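Local structure of Serine/threonine protein kinase (Mycobacterium tuberculosis, 4ESQ) at residues A132-K135 and T140-V143. The protein is the extracellular sensor domain of PknH, a membrane receptor kinase that probably phosphorylates proteins on serine and threonine using ATP. Residues are numbered along the deposited sequence; the frame is centred on the assembly and turned at random.
Sequences ADVK and TITV
Lys135 and Thr142 pair through their backbones in both directions. Lys135 N donates to Thr142 O at 2.7 Å, and the bond is nearly straight, 170° at the hydrogen. Thr142 N answers with a 3.0 Å bond to Lys135 O, but here the donor stands well above the carbonyl plane. The two bonds make one antiparallel hydrogen-bonded pair, a single bridge. Each carbonyl also receives a CA-H...O contact, Thr142 O from Val134 CA and Lys135 O from Ile141 CA.

Val134 shows how a side chain fits beside this bridge. Its CB lies 4.0 Å from Thr142 O. CG1, anti to the backbone N (chi1 173°), comes closer to the same oxygen and rests 4.3 Å from Ile141 CB. CG2, beside the backbone N, leads the other way and meets Val143 CB at 4.4 Å. The two methyls thus spread along one face of the strand, CG1 by Ile141 and CG2 by Val143. Val143 adds its own CG2, which sits 3.6 Å from Ala132 O and also touches Asp133 O. Lys135 CB packs 3.6 Å from Thr142 OG1, while the chain, extended beyond CG, leads away from the strand.

The bridge joins the loop that follows strand 125-131 to the start of strand 141-147. The loop connects two neighbouring antiparallel strands of the sheet, and Ala132 bonds through its backbone to Ile144. On one face, Val134, Ile141 and Val143 all touch Trp110 of helix 96-111. Across strand 141-147 from the loop runs strand 154-162, where Ile141 and Val143 bond through their backbones to Met159 and Arg157.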
# COMPACT_ATOMS: atom_id res chain seq x y z
N ALA A 132 -4.69 14.28 -1.19
CA ALA A 132 -5.89 14.65 -1.94
C ALA A 132 -7.10 14.09 -1.21
O ALA A 132 -7.02 13.73 -0.03
CB ALA A 132 -5.80 14.11 -3.36
N ASP A 133 -8.24 13.99 -1.89
CA ASP A 133 -9.40 13.37 -1.27
C ASP A 133 -9.35 11.84 -1.42
O ASP A 133 -8.72 11.31 -2.33
CB ASP A 133 -10.71 13.93 -1.83
CG ASP A 133 -11.10 15.26 -1.20
OD1 ASP A 133 -10.43 15.69 -0.23
OD2 ASP A 133 -12.08 15.87 -1.65
N VAL A 134 -9.99 11.14 -0.49
CA VAL A 134 -10.06 9.70 -0.57
C VAL A 134 -11.04 9.31 -1.67
O VAL A 134 -12.16 9.82 -1.73
CB VAL A 134 -10.51 9.07 0.77
CG1 VAL A 134 -10.74 7.58 0.61
CG2 VAL A 134 -9.48 9.34 1.85
N LYS A 135 -10.60 8.41 -2.54
CA LYS A 135 -11.43 7.97 -3.66
C LYS A 135 -11.61 6.46 -3.63
O LYS A 135 -11.32 5.81 -2.62
CB LYS A 135 -10.83 8.41 -4.99
CG LYS A 135 -10.86 9.92 -5.17
CD LYS A 135 -10.33 10.33 -6.54
CE LYS A 135 -10.56 11.81 -6.78
NZ LYS A 135 -10.05 12.24 -8.11
N THR A 140 -12.80 -0.78 -1.95
CA THR A 140 -11.46 -0.25 -2.20
C THR A 140 -11.40 1.22 -1.80
O THR A 140 -12.34 1.98 -2.02
CB THR A 140 -11.06 -0.37 -3.69
OG1 THR A 140 -11.08 -1.75 -4.09
CG2 THR A 140 -9.66 0.20 -3.94
N ILE A 141 -10.28 1.61 -1.20
CA ILE A 141 -10.02 3.02 -0.96
C ILE A 141 -8.69 3.42 -1.60
O ILE A 141 -7.74 2.63 -1.62
CB ILE A 141 -9.99 3.36 0.55
CG1 ILE A 141 -9.00 2.45 1.27
CG2 ILE A 141 -11.40 3.26 1.16
CD1 ILE A 141 -8.87 2.75 2.75
N THR A 142 -8.61 4.64 -2.12
CA THR A 142 -7.35 5.15 -2.65
C THR A 142 -7.19 6.60 -2.24
O THR A 142 -8.16 7.31 -1.97
CB THR A 142 -7.27 5.09 -4.19
OG1 THR A 142 -8.27 5.94 -4.77
CG2 THR A 142 -7.47 3.66 -4.70
N VAL A 143 -5.94 7.05 -2.19
CA VAL A 143 -5.67 8.47 -1.95
C VAL A 143 -4.30 8.78 -2.53
O VAL A 143 -3.39 7.96 -2.45
CB VAL A 143 -5.74 8.85 -0.44
CG1 VAL A 143 -4.63 8.17 0.35
CG2 VAL A 143 -5.67 10.37 -0.26